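Local structure of NADP-dependent 2-hydroxyacid dehydrogenase (Rhizobium etli, 4XCV) at residues L86-V95 with P309-A317. The protein binds NADPH and probably catalyses the reversible, NADP-dependent interconversion of 2-hydroxyacids and 2-oxoacids. Sequence-based numbering, arbitrary orientation.
Sequences LPDIPIVRFV and PLQFVIDRA. With NDP (NADPH dihydro-nicotinamide-adenine-dinucleotide phosphate), chain B.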
ATOM      1  N   LEU A  86      -1.881 -42.300  -6.730  1.00 41.09           N
ATOM      2  CA  LEU A  86      -1.790 -41.116  -7.578  1.00 37.38           C
ATOM      3  C   LEU A  86      -0.981 -41.516  -8.807  1.00 36.12           C
ATOM      4  O   LEU A  86       0.167 -41.935  -8.675  1.00 38.27           O
ATOM      5  CB  LEU A  86      -1.089 -39.977  -6.820  1.00 37.42           C
ATOM      6  CG  LEU A  86      -0.948 -38.599  -7.479  1.00 34.77           C
ATOM      7  CD1 LEU A  86      -2.289 -37.942  -7.710  1.00 34.09           C
ATOM      8  CD2 LEU A  86      -0.084 -37.717  -6.578  1.00 35.48           C
ATOM      9  N   PRO A  87      -1.562 -41.378 -10.015  1.00 33.33           N
ATOM     10  CA  PRO A  87      -0.840 -41.852 -11.197  1.00 32.80           C
ATOM     11  C   PRO A  87       0.342 -40.964 -11.589  1.00 31.36           C
ATOM     12  O   PRO A  87       0.407 -39.801 -11.186  1.00 29.81           O
ATOM     13  CB  PRO A  87      -1.911 -41.847 -12.293  1.00 31.18           C
ATOM     14  CG  PRO A  87      -2.970 -40.910 -11.820  1.00 30.17           C
ATOM     15  CD  PRO A  87      -2.959 -41.030 -10.326  1.00 31.71           C
ATOM     16  N   ASP A  88       1.265 -41.539 -12.354  1.00 31.85           N
ATOM     17  CA  ASP A  88       2.497 -40.858 -12.740  1.00 32.02           C
ATOM     18  C   ASP A  88       2.209 -40.122 -14.035  1.00 29.04           C
ATOM     19  O   ASP A  88       2.609 -40.528 -15.115  1.00 29.65           O
ATOM     20  CB  ASP A  88       3.619 -41.888 -12.920  1.00 36.17           C
ATOM     21  CG  ASP A  88       4.958 -41.266 -13.256  1.00 38.39           C
ATOM     22  OD1 ASP A  88       5.109 -40.013 -13.241  1.00 39.91           O
ATOM     23  OD2 ASP A  88       5.894 -42.055 -13.514  1.00 43.82           O
ATOM     24  N   ILE A  89       1.417 -39.071 -13.894  1.00 25.30           N
ATOM     25  CA  ILE A  89       1.043 -38.194 -14.980  1.00 22.83           C
ATOM     26  C   ILE A  89       1.186 -36.760 -14.468  1.00 20.85           C
ATOM     27  O   ILE A  89       1.234 -36.531 -13.255  1.00 21.99           O
ATOM     28  CB  ILE A  89      -0.417 -38.410 -15.450  1.00 21.63           C
ATOM     29  CG1 ILE A  89      -1.426 -38.272 -14.290  1.00 21.73           C
ATOM     30  CG2 ILE A  89      -0.588 -39.782 -16.112  1.00 23.30           C
ATOM     31  CD1 ILE A  89      -2.876 -38.361 -14.740  1.00 20.99           C
ATOM     32  N   PRO A  90       1.262 -35.792 -15.382  1.00 19.16           N
ATOM     33  CA  PRO A  90       1.475 -34.414 -14.915  1.00 18.02           C
ATOM     34  C   PRO A  90       0.333 -33.923 -14.048  1.00 16.89           C
ATOM     35  O   PRO A  90      -0.835 -34.204 -14.314  1.00 16.03           O
ATOM     36  CB  PRO A  90       1.538 -33.601 -16.209  1.00 17.41           C
ATOM     37  CG  PRO A  90       1.980 -34.576 -17.243  1.00 19.16           C
ATOM     38  CD  PRO A  90       1.389 -35.899 -16.854  1.00 19.41           C
ATOM     39  N   ILE A  91       0.701 -33.195 -12.994  1.00 16.48           N
ATOM     40  CA  ILE A  91      -0.250 -32.489 -12.174  1.00 16.23           C
ATOM     41  C   ILE A  91       0.011 -31.010 -12.342  1.00 15.11           C
ATOM     42  O   ILE A  91       1.138 -30.540 -12.110  1.00 15.23           O
ATOM     43  CB  ILE A  91      -0.075 -32.862 -10.700  1.00 17.86           C
ATOM     44  CG1 ILE A  91      -0.345 -34.364 -10.505  1.00 19.58           C
ATOM     45  CG2 ILE A  91      -1.013 -32.019  -9.846  1.00 18.02           C
ATOM     46  CD1 ILE A  91       0.199 -34.921  -9.241  1.00 21.92           C
ATOM     47  N   VAL A  92      -0.992 -30.291 -12.781  1.00 14.21           N
ATOM     48  CA  VAL A  92      -0.909 -28.868 -13.118  1.00 13.66           C
ATOM     49  C   VAL A  92      -1.556 -28.061 -12.011  1.00 14.37           C
ATOM     50  O   VAL A  92      -2.723 -28.294 -11.679  1.00 14.88           O
ATOM     51  CB  VAL A  92      -1.621 -28.590 -14.483  1.00 12.75           C
ATOM     52  CG1 VAL A  92      -1.702 -27.113 -14.822  1.00 12.83           C
ATOM     53  CG2 VAL A  92      -0.931 -29.324 -15.589  1.00 12.87           C
ATOM     54  N   ARG A  93      -0.831 -27.106 -11.430  1.00 15.04           N
ATOM     55  CA  ARG A  93      -1.446 -26.273 -10.406  1.00 16.34           C
ATOM     56  C   ARG A  93      -2.154 -25.088 -10.997  1.00 16.17           C
ATOM     57  O   ARG A  93      -1.928 -24.697 -12.129  1.00 14.83           O
ATOM     58  CB  ARG A  93      -0.450 -25.878  -9.331  1.00 18.26           C
ATOM     59  CG  ARG A  93       0.521 -24.888  -9.806  1.00 18.24           C
ATOM     60  CD  ARG A  93       1.603 -24.736  -8.732  1.00 19.51           C
ATOM     61  NE  ARG A  93       2.314 -23.540  -8.930  0.50 19.78           N
ATOM     62  CZ  ARG A  93       2.052 -22.403  -8.285  0.50 20.38           C
ATOM     63  NH1 ARG A  93       1.093 -22.275  -7.348  0.50 21.24           N
ATOM     64  NH2 ARG A  93       2.765 -21.381  -8.601  0.50 20.77           N
ATOM     65  N   PHE A  94      -3.124 -24.587 -10.253  1.00 17.47           N
ATOM     66  CA  PHE A  94      -3.925 -23.514 -10.689  1.00 18.29           C
ATOM     67  C   PHE A  94      -3.171 -22.263 -10.404  1.00 19.50           C
ATOM     68  O   PHE A  94      -3.005 -21.902  -9.237  1.00 21.09           O
ATOM     69  CB  PHE A  94      -5.271 -23.537  -9.986  1.00 19.38           C
ATOM     70  CG  PHE A  94      -6.134 -22.359 -10.297  1.00 20.45           C
ATOM     71  CD1 PHE A  94      -6.073 -21.667 -11.522  1.00 19.60           C
ATOM     72  CD2 PHE A  94      -7.074 -21.956  -9.374  1.00 22.46           C
ATOM     73  CE1 PHE A  94      -6.841 -20.582 -11.767  1.00 20.81           C
ATOM     74  CE2 PHE A  94      -7.918 -20.893  -9.668  1.00 23.50           C
ATOM     75  CZ  PHE A  94      -7.786 -20.211 -10.863  1.00 22.60           C
ATOM     76  N   VAL A  95      -2.637 -21.637 -11.443  1.00 21.43           N
ATOM     77  CA  VAL A  95      -2.015 -20.369 -11.370  1.00 21.51           C
ATOM     78  C   VAL A  95      -2.901 -19.407 -12.117  1.00 22.22           C
ATOM     79  O   VAL A  95      -2.993 -19.388 -13.372  1.00 22.66           O
ATOM     80  CB  VAL A  95      -0.555 -20.358 -11.908  1.00 22.45           C
ATOM     81  CG1 VAL A  95       0.004 -18.953 -11.935  1.00 22.73           C
ATOM     82  CG2 VAL A  95       0.308 -21.230 -11.028  1.00 23.08           C
ATOM     83  N   PRO A 309       3.974 -27.920 -24.368  1.00 14.71           N
ATOM     84  CA  PRO A 309       4.133 -28.279 -22.969  1.00 14.11           C
ATOM     85  C   PRO A 309       3.060 -27.713 -22.086  1.00 13.51           C
ATOM     86  O   PRO A 309       2.700 -26.542 -22.223  1.00 13.59           O
ATOM     87  CB  PRO A 309       5.486 -27.645 -22.561  1.00 14.78           C
ATOM     88  CG  PRO A 309       6.088 -27.186 -23.799  1.00 15.98           C
ATOM     89  CD  PRO A 309       5.089 -27.112 -24.891  1.00 15.33           C
ATOM     90  N   LEU A 310       2.602 -28.499 -21.137  1.00 12.94           N
ATOM     91  CA  LEU A 310       1.809 -27.985 -20.041  1.00 12.70           C
ATOM     92  C   LEU A 310       2.630 -27.028 -19.220  1.00 13.04           C
ATOM     93  O   LEU A 310       3.863 -27.218 -19.073  1.00 14.47           O
ATOM     94  CB  LEU A 310       1.339 -29.090 -19.156  1.00 13.01           C
ATOM     95  CG  LEU A 310       0.321 -30.067 -19.740  1.00 13.24           C
ATOM     96  CD1 LEU A 310       0.322 -31.376 -18.935  1.00 13.86           C
ATOM     97  CD2 LEU A 310      -1.095 -29.498 -19.845  1.00 13.02           C
ATOM     98  N   GLN A 311       1.990 -26.003 -18.717  1.00 12.57           N
ATOM     99  CA  GLN A 311       2.627 -25.045 -17.810  1.00 13.28           C
ATOM    100  C   GLN A 311       2.223 -25.337 -16.357  1.00 13.25           C
ATOM    101  O   GLN A 311       1.203 -25.952 -16.092  1.00 12.92           O
ATOM    102  CB  GLN A 311       2.222 -23.632 -18.218  1.00 14.01           C
ATOM    103  CG  GLN A 311       2.697 -23.267 -19.606  1.00 15.19           C
ATOM    104  CD  GLN A 311       2.123 -22.008 -20.153  1.00 16.76           C
ATOM    105  OE1 GLN A 311       0.950 -21.695 -19.971  1.00 17.13           O
ATOM    106  NE2 GLN A 311       2.964 -21.273 -20.888  1.00 18.56           N
ATOM    107  N   PHE A 312       3.005 -24.851 -15.411  1.00 13.40           N
ATOM    108  CA  PHE A 312       2.667 -24.920 -13.989  1.00 13.97           C
ATOM    109  C   PHE A 312       2.584 -26.363 -13.489  1.00 13.75           C
ATOM    110  O   PHE A 312       1.780 -26.672 -12.593  1.00 13.64           O
ATOM    111  CB  PHE A 312       1.375 -24.137 -13.664  1.00 14.86           C
ATOM    112  CG  PHE A 312       1.300 -22.804 -14.325  1.00 16.02           C
ATOM    113  CD1 PHE A 312       2.222 -21.803 -14.017  1.00 17.08           C
ATOM    114  CD2 PHE A 312       0.368 -22.569 -15.304  1.00 17.16           C
ATOM    115  CE1 PHE A 312       2.145 -20.582 -14.659  1.00 18.38           C
ATOM    116  CE2 PHE A 312       0.279 -21.346 -15.929  1.00 18.33           C
ATOM    117  CZ  PHE A 312       1.182 -20.374 -15.630  1.00 18.85           C
ATOM    118  N   VAL A 313       3.403 -27.227 -14.050  1.00 14.31           N
ATOM    119  CA  VAL A 313       3.459 -28.616 -13.645  1.00 14.99           C
ATOM    120  C   VAL A 313       4.243 -28.718 -12.360  1.00 15.79           C
ATOM    121  O   VAL A 313       5.329 -28.117 -12.238  1.00 18.06           O
ATOM    122  CB  VAL A 313       4.071 -29.510 -14.722  1.00 15.77           C
ATOM    123  CG1 VAL A 313       4.173 -30.961 -14.269  1.00 16.26           C
ATOM    124  CG2 VAL A 313       3.295 -29.403 -16.035  1.00 16.13           C
ATOM    125  N   ILE A 314       3.703 -29.424 -11.408  1.00 15.89           N
ATOM    126  CA  ILE A 314       4.422 -29.544 -10.167  1.00 17.33           C
ATOM    127  C   ILE A 314       5.537 -30.564 -10.247  1.00 16.89           C
ATOM    128  O   ILE A 314       5.538 -31.547 -11.005  1.00 16.62           O
ATOM    129  CB  ILE A 314       3.491 -29.785  -9.025  1.00 19.00           C
ATOM    130  CG1 ILE A 314       2.888 -31.145  -9.142  1.00 21.31           C
ATOM    131  CG2 ILE A 314       2.431 -28.652  -8.935  1.00 20.07           C
ATOM    132  CD1 ILE A 314       3.514 -32.138  -8.234  1.00 24.41           C
ATOM    133  N   ASP A 315       6.496 -30.324  -9.375  1.00 16.01           N
ATOM    134  CA  ASP A 315       7.684 -31.153  -9.253  1.00 17.54           C
ATOM    135  C   ASP A 315       7.375 -32.183  -8.188  1.00 18.00           C
ATOM    136  O   ASP A 315       7.367 -31.896  -6.995  1.00 17.13           O
ATOM    137  CB  ASP A 315       8.846 -30.227  -8.829  1.00 17.83           C
ATOM    138  CG  ASP A 315      10.180 -30.929  -8.647  1.00 19.60           C
ATOM    139  OD1 ASP A 315      10.238 -32.144  -8.422  1.00 19.58           O
ATOM    140  OD2 ASP A 315      11.192 -30.183  -8.690  1.00 21.07           O
ATOM    141  N   ARG A 316       7.061 -33.399  -8.629  1.00 19.95           N
ATOM    142  CA  ARG A 316       6.615 -34.419  -7.695  1.00 22.90           C
ATOM    143  C   ARG A 316       7.625 -34.736  -6.601  1.00 22.80           C
ATOM    144  O   ARG A 316       7.272 -34.848  -5.440  1.00 24.23           O
ATOM    145  CB  ARG A 316       6.274 -35.749  -8.418  1.00 27.23           C
ATOM    146  CG  ARG A 316       4.990 -35.725  -9.204  1.00 30.57           C
ATOM    147  CD  ARG A 316       3.771 -35.809  -8.286  1.00 32.25           C
ATOM    148  NE  ARG A 316       3.421 -37.158  -7.814  1.00 36.14           N
ATOM    149  CZ  ARG A 316       2.778 -38.096  -8.525  1.00 36.54           C
ATOM    150  NH1 ARG A 316       2.439 -37.895  -9.803  1.00 36.26           N
ATOM    151  NH2 ARG A 316       2.513 -39.276  -7.955  1.00 39.11           N
ATOM    152  N   ALA A 317       8.894 -34.825  -6.970  1.00 21.17           N
ATOM    153  CA  ALA A 317       9.917 -35.155  -6.009  1.00 21.55           C
ATOM    154  C   ALA A 317      10.056 -34.043  -4.957  1.00 20.23           C
ATOM    155  O   ALA A 317      10.307 -34.311  -3.783  1.00 21.36           O
ATOM    156  CB  ALA A 317      11.230 -35.396  -6.733  1.00 21.87           C
TER
HETATM  157  PA  NDP B 401       5.649 -21.216  -6.600  1.00 10.13           P
HETATM  158  O1A NDP B 401       5.717 -20.430  -7.872  1.00 10.59           O
HETATM  159  O2A NDP B 401       5.638 -22.731  -6.631  1.00 11.81           O
HETATM  160  O5B NDP B 401       6.864 -20.715  -5.688  1.00  9.86           O
HETATM  161  C5B NDP B 401       7.142 -21.398  -4.461  1.00 10.21           C
HETATM  162  C4B NDP B 401       8.376 -20.761  -3.868  1.00  9.66           C
HETATM  163  O4B NDP B 401       8.590 -21.340  -2.584  1.00  9.81           O
HETATM  164  C3B NDP B 401       9.608 -21.012  -4.706  1.00  9.27           C
HETATM  165  O3B NDP B 401      10.470 -19.855  -4.683  1.00  9.61           O
HETATM  166  C2B NDP B 401      10.230 -22.163  -3.963  1.00  9.45           C
HETATM  167  O2B NDP B 401      11.673 -22.282  -4.101  1.00 10.19           O
HETATM  168  C1B NDP B 401       9.908 -21.793  -2.516  1.00  9.23           C
HETATM  169  N9A NDP B 401      10.008 -22.926  -1.593  1.00  9.95           N
HETATM  170  C8A NDP B 401       9.274 -24.053  -1.665  1.00 10.27           C
HETATM  171  N7A NDP B 401       9.711 -24.929  -0.707  1.00 10.85           N
HETATM  172  C5A NDP B 401      10.761 -24.320  -0.078  1.00 10.80           C
HETATM  173  C6A NDP B 401      11.651 -24.722   0.916  1.00 11.96           C
HETATM  174  N6A NDP B 401      11.527 -25.902   1.525  1.00 14.36           N
HETATM  175  N1A NDP B 401      12.611 -23.865   1.284  1.00 12.10           N
HETATM  176  C2A NDP B 401      12.723 -22.654   0.696  1.00 11.26           C
HETATM  177  N3A NDP B 401      11.914 -22.201  -0.276  1.00 10.68           N
HETATM  178  C4A NDP B 401      10.941 -23.070  -0.626  1.00 10.42           C
HETATM  179  O3  NDP B 401       4.361 -20.774  -5.745  1.00 10.10           O
HETATM  180  PN  NDP B 401       3.523 -19.403  -5.796  1.00 10.01           P
HETATM  181  O1N NDP B 401       4.497 -18.287  -5.618  1.00  9.85           O
HETATM  182  O2N NDP B 401       2.681 -19.345  -6.979  1.00 11.10           O
HETATM  183  O5D NDP B 401       2.576 -19.591  -4.548  1.00 10.24           O
HETATM  184  C5D NDP B 401       3.122 -19.830  -3.242  1.00 10.87           C
HETATM  185  C4D NDP B 401       1.981 -20.374  -2.374  1.00 11.16           C
HETATM  186  O4D NDP B 401       1.043 -19.343  -2.095  1.00 10.95           O
HETATM  187  C3D NDP B 401       1.142 -21.452  -3.003  1.00 12.09           C
HETATM  188  O3D NDP B 401       1.755 -22.746  -2.861  1.00 14.52           O
HETATM  189  C2D NDP B 401      -0.187 -21.354  -2.271  1.00 12.13           C
HETATM  190  O2D NDP B 401      -0.201 -22.295  -1.171  1.00 16.05           O
HETATM  191  C1D NDP B 401      -0.178 -19.972  -1.683  1.00 10.88           C
HETATM  192  N1N NDP B 401      -1.262 -19.086  -2.115  1.00 10.24           N
HETATM  193  C2N NDP B 401      -2.038 -18.436  -1.190  1.00 11.17           C
HETATM  194  C3N NDP B 401      -3.108 -17.693  -1.559  1.00 12.05           C
HETATM  195  C7N NDP B 401      -3.914 -16.965  -0.614  1.00 14.49           C
HETATM  196  O7N NDP B 401      -5.060 -16.627  -0.996  1.00 21.82           O
HETATM  197  N7N NDP B 401      -3.500 -16.622   0.592  1.00 12.74           N
HETATM  198  C4N NDP B 401      -3.416 -17.505  -2.993  1.00 11.78           C
HETATM  199  C5N NDP B 401      -2.504 -18.210  -3.876  1.00 11.23           C
HETATM  200  C6N NDP B 401      -1.512 -18.977  -3.484  1.00 11.02           C
HETATM  201  P2B NDP B 401      12.321 -22.488  -5.573  1.00 10.69           P
HETATM  202  O1X NDP B 401      13.752 -22.829  -5.314  1.00 12.16           O
HETATM  203  O2X NDP B 401      11.533 -23.617  -6.215  1.00 12.34           O
HETATM  204  O3X NDP B 401      12.099 -21.237  -6.319  1.00 12.18           O
HETATM  205  O   HOH W   1       3.577 -33.368 -12.089  1.00 18.94           O
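Two successive bends, chi2 -76° and chi3 -81°, fold the Arg316 chain back so that its guanidinium meets Leu86 and Pro87. Leu86 lays CD2 over one face, 3.3 Å from Arg316 NH2, while Arg316 NH1 gives a fairly straight 3.1 Å bond to Pro87 O, close to the guanidinium plane. Ile91 CD1 lies 3.8 Å from Arg316 CD. Arginine suits this place because its flat head takes a methyl on a face and a carbonyl at its edge; an alanine here would probably leave Pro87 O without this donor and remove the cover the guanidinium gives Leu86 CD2.

Further along, the backbones run antiparallel, with Val92 and Val313 as a non-hydrogen-bonded pair between the bonds Ile314 N to Ile91 O (2.9 Å) and Arg93 N to Phe312 O (2.9 Å). A water replaces the second bond of the Ile91-Ile314 pair, accepting from Ile91 N and donating to Ile314 O; the branched apolar side chains of these buried residues touch. Compact Val95 fits the flat Phe312 ring, its CB 3.8 Å from the centroid in a CH-pi contact. Leu310's apolar CD1 suits the Pro90 ring, 3.7 Å from CB.

With chi1 at 72° and an extended chain, Arg93 of the NADPH pocket reaches the coenzyme: in one of two conformers, so with some doubt, Arg93 NH2 donates to NDP O2N (2.6 Å) and Val95 CG2 backs the guanidinium. Its positive charge probably suits the pyrophosphate.

Consistent with the two-domain D-2-hydroxyacid dehydrogenase fold, C-terminal segment 309-317 returns from helix 292-305 to edge strand 91-92, which strand 69-72 flanks; Ile314 and Arg316 rest on helix 78-81.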